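Local coordinates for hypothetical protein (Pseudomonas aeruginosa, PDB 1U69) that is of unknown function but belongs to the PhnB-like, glyoxalase-related proteins and has been proposed as a potential drug-resistance protein, at residues T90-G101 / W109-I120. Residues are numbered along the deposited sequence; the frame is centred on the assembly and turned at random.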
loop_
_atom_site.group_PDB
_atom_site.type_symbol
_atom_site.label_atom_id
_atom_site.label_comp_id
_atom_site.label_asym_id
_atom_site.label_seq_id
_atom_site.Cartn_x
_atom_site.Cartn_y
_atom_site.Cartn_z
ATOM N N THR A 90 17.590 -8.119 -6.352
ATOM C CA THR A 90 18.462 -6.964 -6.109
ATOM C C THR A 90 19.353 -6.726 -7.309
ATOM O O THR A 90 19.381 -5.640 -7.851
ATOM C CB THR A 90 19.287 -7.172 -4.817
ATOM O OG1 THR A 90 18.398 -7.379 -3.708
ATOM C CG2 THR A 90 20.090 -5.921 -4.442
ATOM N N ASP A 91 20.059 -7.763 -7.766
ATOM C CA ASP A 91 20.951 -7.620 -8.900
ATOM C C ASP A 91 20.210 -7.279 -10.174
ATOM O O ASP A 91 20.653 -6.436 -10.946
ATOM C CB ASP A 91 21.748 -8.915 -9.138
ATOM C CG ASP A 91 22.681 -9.241 -8.004
ATOM O OD1 ASP A 91 22.869 -8.392 -7.108
ATOM O OD2 ASP A 91 23.262 -10.349 -7.918
ATOM N N ARG A 92 19.072 -7.924 -10.395
ATOM C CA ARG A 92 18.361 -7.747 -11.654
ATOM C C ARG A 92 17.904 -6.309 -11.815
ATOM O O ARG A 92 18.054 -5.723 -12.887
ATOM C CB ARG A 92 17.166 -8.703 -11.766
ATOM C CG ARG A 92 16.498 -8.635 -13.114
ATOM C CD ARG A 92 15.241 -9.497 -13.220
ATOM N NE ARG A 92 14.036 -8.928 -12.590
ATOM C CZ ARG A 92 13.351 -7.874 -13.052
ATOM N NH1 ARG A 92 13.738 -7.228 -14.157
ATOM N NH2 ARG A 92 12.251 -7.473 -12.410
ATOM N N LEU A 93 17.352 -5.734 -10.746
ATOM C CA LEU A 93 16.776 -4.403 -10.812
ATOM C C LEU A 93 17.863 -3.339 -10.865
ATOM O O LEU A 93 17.781 -2.387 -11.650
ATOM C CB LEU A 93 15.818 -4.185 -9.629
ATOM C CG LEU A 93 14.529 -5.025 -9.663
ATOM C CD1 LEU A 93 13.606 -4.610 -8.503
ATOM C CD2 LEU A 93 13.814 -4.883 -10.983
ATOM N N TRP A 94 18.873 -3.501 -10.038
ATOM C CA TRP A 94 20.031 -2.600 -10.041
ATOM C C TRP A 94 20.671 -2.548 -11.438
ATOM O O TRP A 94 20.891 -1.480 -12.009
ATOM C CB TRP A 94 21.041 -3.083 -9.006
ATOM C CG TRP A 94 22.370 -2.375 -9.044
ATOM C CD1 TRP A 94 23.442 -2.681 -9.828
ATOM C CD2 TRP A 94 22.765 -1.248 -8.256
ATOM N NE1 TRP A 94 24.483 -1.821 -9.581
ATOM C CE2 TRP A 94 24.086 -0.921 -8.620
ATOM C CE3 TRP A 94 22.132 -0.478 -7.274
ATOM C CZ2 TRP A 94 24.790 0.130 -8.036
ATOM C CZ3 TRP A 94 22.817 0.573 -6.719
ATOM C CH2 TRP A 94 24.137 0.863 -7.083
ATOM N N ASN A 95 20.932 -3.716 -11.996
ATOM C CA ASN A 95 21.568 -3.792 -13.301
ATOM C C ASN A 95 20.691 -3.205 -14.401
ATOM O O ASN A 95 21.195 -2.554 -15.314
ATOM C CB ASN A 95 21.926 -5.231 -13.620
ATOM C CG ASN A 95 23.115 -5.727 -12.825
ATOM O OD1 ASN A 95 23.965 -4.946 -12.374
ATOM N ND2 ASN A 95 23.175 -7.041 -12.632
ATOM N N ALA A 96 19.385 -3.421 -14.312
ATOM C CA ALA A 96 18.465 -2.889 -15.315
ATOM C C ALA A 96 18.523 -1.375 -15.402
ATOM O O ALA A 96 18.630 -0.819 -16.497
ATOM C CB ALA A 96 17.045 -3.352 -15.031
ATOM N N ILE A 97 18.484 -0.716 -14.239
ATOM C CA ILE A 97 18.483 0.742 -14.169
ATOM C C ILE A 97 19.838 1.279 -14.626
ATOM O O ILE A 97 19.922 2.218 -15.425
ATOM C CB ILE A 97 18.128 1.226 -12.727
ATOM C CG1 ILE A 97 16.700 0.795 -12.351
ATOM C CG2 ILE A 97 18.284 2.724 -12.599
ATOM C CD1 ILE A 97 16.483 0.630 -10.855
ATOM N N VAL A 98 20.901 0.690 -14.107
ATOM C CA VAL A 98 22.245 1.187 -14.340
ATOM C C VAL A 98 22.663 0.937 -15.792
ATOM O O VAL A 98 23.206 1.821 -16.462
ATOM C CB VAL A 98 23.244 0.516 -13.360
ATOM C CG1 VAL A 98 24.701 0.825 -13.746
ATOM C CG2 VAL A 98 22.966 0.985 -11.937
ATOM N N ASP A 99 22.360 -0.245 -16.291
ATOM C CA ASP A 99 22.803 -0.594 -17.632
ATOM C C ASP A 99 22.104 0.221 -18.711
ATOM O O ASP A 99 22.708 0.502 -19.726
ATOM C CB ASP A 99 22.570 -2.066 -17.938
ATOM C CG ASP A 99 23.432 -2.990 -17.104
ATOM O OD1 ASP A 99 24.479 -2.558 -16.560
ATOM O OD2 ASP A 99 23.102 -4.185 -16.956
ATOM N N ASN A 100 20.829 0.549 -18.538
ATOM C CA ASN A 100 20.108 1.283 -19.586
ATOM C C ASN A 100 20.372 2.776 -19.521
ATOM O O ASN A 100 19.461 3.558 -19.255
ATOM C CB ASN A 100 18.601 1.018 -19.545
ATOM C CG ASN A 100 17.828 1.845 -20.585
ATOM O OD1 ASN A 100 18.156 1.848 -21.785
ATOM N ND2 ASN A 100 16.807 2.556 -20.125
ATOM N N GLY A 101 21.615 3.169 -19.780
ATOM C CA GLY A 101 22.000 4.565 -19.789
ATOM C C GLY A 101 21.981 5.226 -18.418
ATOM O O GLY A 101 21.954 6.451 -18.313
ATOM N N TRP A 109 21.622 3.178 -3.859
ATOM C CA TRP A 109 21.181 4.224 -4.770
ATOM C C TRP A 109 21.793 4.062 -6.157
ATOM O O TRP A 109 22.982 3.751 -6.304
ATOM C CB TRP A 109 21.568 5.596 -4.227
ATOM C CG TRP A 109 20.863 6.016 -2.945
ATOM C CD1 TRP A 109 20.966 5.449 -1.706
ATOM C CD2 TRP A 109 19.985 7.136 -2.798
ATOM N NE1 TRP A 109 20.195 6.141 -0.798
ATOM C CE2 TRP A 109 19.580 7.183 -1.446
ATOM C CE3 TRP A 109 19.487 8.106 -3.685
ATOM C CZ2 TRP A 109 18.701 8.163 -0.961
ATOM C CZ3 TRP A 109 18.617 9.084 -3.196
ATOM C CH2 TRP A 109 18.240 9.096 -1.849
ATOM N N CYS A 110 20.978 4.329 -7.167
ATOM C CA CYS A 110 21.405 4.415 -8.548
ATOM C C CYS A 110 20.487 5.404 -9.275
ATOM O O CYS A 110 19.591 6.017 -8.663
ATOM C CB CYS A 110 21.384 3.025 -9.186
ATOM S SG CYS A 110 19.757 2.241 -9.192
ATOM N N ARG A 111 20.756 5.627 -10.551
ATOM C CA ARG A 111 20.056 6.621 -11.338
ATOM C C ARG A 111 19.713 6.049 -12.697
ATOM O O ARG A 111 20.527 5.356 -13.305
ATOM C CB ARG A 111 20.933 7.863 -11.501
ATOM C CG ARG A 111 21.269 8.515 -10.197
ATOM C CD ARG A 111 21.296 10.024 -10.241
ATOM N NE ARG A 111 22.371 10.478 -11.100
ATOM C CZ ARG A 111 23.503 11.034 -10.686
ATOM N NH1 ARG A 111 23.736 11.247 -9.384
ATOM N NH2 ARG A 111 24.409 11.380 -11.587
ATOM N N ASP A 112 18.513 6.346 -13.186
ATOM C CA ASP A 112 18.121 5.862 -14.508
ATOM C C ASP A 112 18.557 6.821 -15.623
ATOM O O ASP A 112 19.157 7.873 -15.385
ATOM C CB ASP A 112 16.630 5.480 -14.583
ATOM C CG ASP A 112 15.670 6.658 -14.507
ATOM O OD1 ASP A 112 16.053 7.802 -14.839
ATOM O OD2 ASP A 112 14.455 6.471 -14.176
ATOM N N LYS A 113 18.248 6.413 -16.849
ATOM C CA LYS A 113 18.623 7.130 -18.057
ATOM C C LYS A 113 18.152 8.575 -18.065
ATOM O O LYS A 113 18.793 9.417 -18.690
ATOM C CB LYS A 113 18.011 6.393 -19.258
ATOM C CG LYS A 113 18.260 7.023 -20.607
ATOM C CD LYS A 113 17.891 6.070 -21.730
ATOM C CE LYS A 113 18.217 6.665 -23.085
ATOM N NZ LYS A 113 17.587 5.900 -24.178
ATOM N N TRP A 114 17.042 8.854 -17.373
ATOM C CA TRP A 114 16.383 10.164 -17.383
ATOM C C TRP A 114 16.739 10.954 -16.129
ATOM O O TRP A 114 16.235 12.053 -15.908
ATOM C CB TRP A 114 14.862 9.965 -17.563
ATOM C CG TRP A 114 14.627 9.131 -18.785
ATOM C CD1 TRP A 114 14.623 9.569 -20.078
ATOM C CD2 TRP A 114 14.505 7.706 -18.848
ATOM N NE1 TRP A 114 14.465 8.507 -20.940
ATOM C CE2 TRP A 114 14.383 7.352 -20.212
ATOM C CE3 TRP A 114 14.451 6.690 -17.891
ATOM C CZ2 TRP A 114 14.227 6.039 -20.630
ATOM C CZ3 TRP A 114 14.302 5.393 -18.305
ATOM C CH2 TRP A 114 14.197 5.072 -19.667
ATOM N N GLY A 115 17.662 10.401 -15.342
ATOM C CA GLY A 115 18.213 11.073 -14.185
ATOM C C GLY A 115 17.466 10.869 -12.890
ATOM O O GLY A 115 17.825 11.502 -11.891
ATOM N N ILE A 116 16.459 9.996 -12.884
ATOM C CA ILE A 116 15.648 9.774 -11.680
ATOM C C ILE A 116 16.373 8.802 -10.767
ATOM O O ILE A 116 16.941 7.814 -11.230
ATOM C CB ILE A 116 14.261 9.257 -12.078
ATOM C CG1 ILE A 116 13.503 10.391 -12.778
ATOM C CG2 ILE A 116 13.506 8.721 -10.870
ATOM C CD1 ILE A 116 12.437 9.934 -13.675
ATOM N N SER A 117 16.361 9.086 -9.475
ATOM C CA SER A 117 17.036 8.255 -8.490
ATOM C C SER A 117 16.168 7.078 -8.039
ATOM O O SER A 117 14.993 7.240 -7.712
ATOM C CB SER A 117 17.423 9.076 -7.255
ATOM O OG SER A 117 18.546 9.930 -7.507
ATOM N N TRP A 118 16.764 5.894 -8.030
ATOM C CA TRP A 118 16.154 4.686 -7.495
ATOM C C TRP A 118 17.049 4.150 -6.395
ATOM O O TRP A 118 18.263 4.283 -6.484
ATOM C CB TRP A 118 16.032 3.622 -8.596
ATOM C CG TRP A 118 15.115 4.010 -9.693
ATOM C CD1 TRP A 118 15.398 4.837 -10.736
ATOM C CD2 TRP A 118 13.751 3.617 -9.851
ATOM N NE1 TRP A 118 14.293 4.977 -11.543
ATOM C CE2 TRP A 118 13.268 4.239 -11.021
ATOM C CE3 TRP A 118 12.883 2.793 -9.124
ATOM C CZ2 TRP A 118 11.967 4.065 -11.484
ATOM C CZ3 TRP A 118 11.582 2.630 -9.583
ATOM C CH2 TRP A 118 11.138 3.270 -10.746
ATOM N N GLN A 119 16.447 3.564 -5.363
ATOM C CA GLN A 119 17.162 2.790 -4.356
ATOM C C GLN A 119 16.677 1.347 -4.463
ATOM O O GLN A 119 15.481 1.089 -4.405
ATOM C CB GLN A 119 16.873 3.302 -2.950
ATOM C CG GLN A 119 17.339 4.718 -2.669
ATOM C CD GLN A 119 16.889 5.150 -1.294
ATOM O OE1 GLN A 119 17.252 4.505 -0.308
ATOM N NE2 GLN A 119 16.079 6.212 -1.213
ATOM N N ILE A 120 17.601 0.410 -4.661
ATOM C CA ILE A 120 17.283 -0.997 -4.680
ATOM C C ILE A 120 17.765 -1.529 -3.338
ATOM O O ILE A 120 18.959 -1.734 -3.131
ATOM C CB ILE A 120 17.954 -1.724 -5.872
ATOM C CG1 ILE A 120 17.669 -0.991 -7.205
ATOM C CG2 ILE A 120 17.503 -3.174 -5.905
ATOM C CD1 ILE A 120 16.238 -0.742 -7.518
HETATM O O HOH W 1 17.950 3.514 -16.943
HETATM O O HOH W 2 21.134 9.254 -19.917
#
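I97 and I120 meet tip to tip, CD1 to CD1 at 3.6 Å, where the last turn of helix 87-99 packs along a β-hairpin. I97 CD1 also lies 3.8 Å from W118 CB, and I97 CG1 sits over one face of the W118 indole. I97 CG2, anti to the backbone N, branches off toward strand 109-111, reaching R111 O (3.5 Å) and C110 SG. One turn back, W94 turns its six-membered ring onto the hairpin: C110 CB lies over one face, 4.1 Å from the ring centroid and 24° off its normal, a CH-π contact, with C110 SG more oblique. V98 CG2 packs on C110 CB, while T90 and L93 border I120.

A water donates to I97 O and N100 O and accepts from K113 N, tying the helix terminus to the turn; K113 CA–H also points at G101 O. D112 holds that turn in shape. Its OD1 accepts from W114 N and I116 N on opposite faces of the carboxylate, the first bond making an Asx turn, and OD2 takes an almost straight bond from W118 NE1 (3.0 Å, 170°), fixing the rotation of the indole whose face meets I97. Y24 OH of helix 17-27 is hydrogen-bonded to the same OD2.

With strands 78-84 and 103-104, the helix and hairpin form a βαβββ module, as in the glyoxalase superfamily.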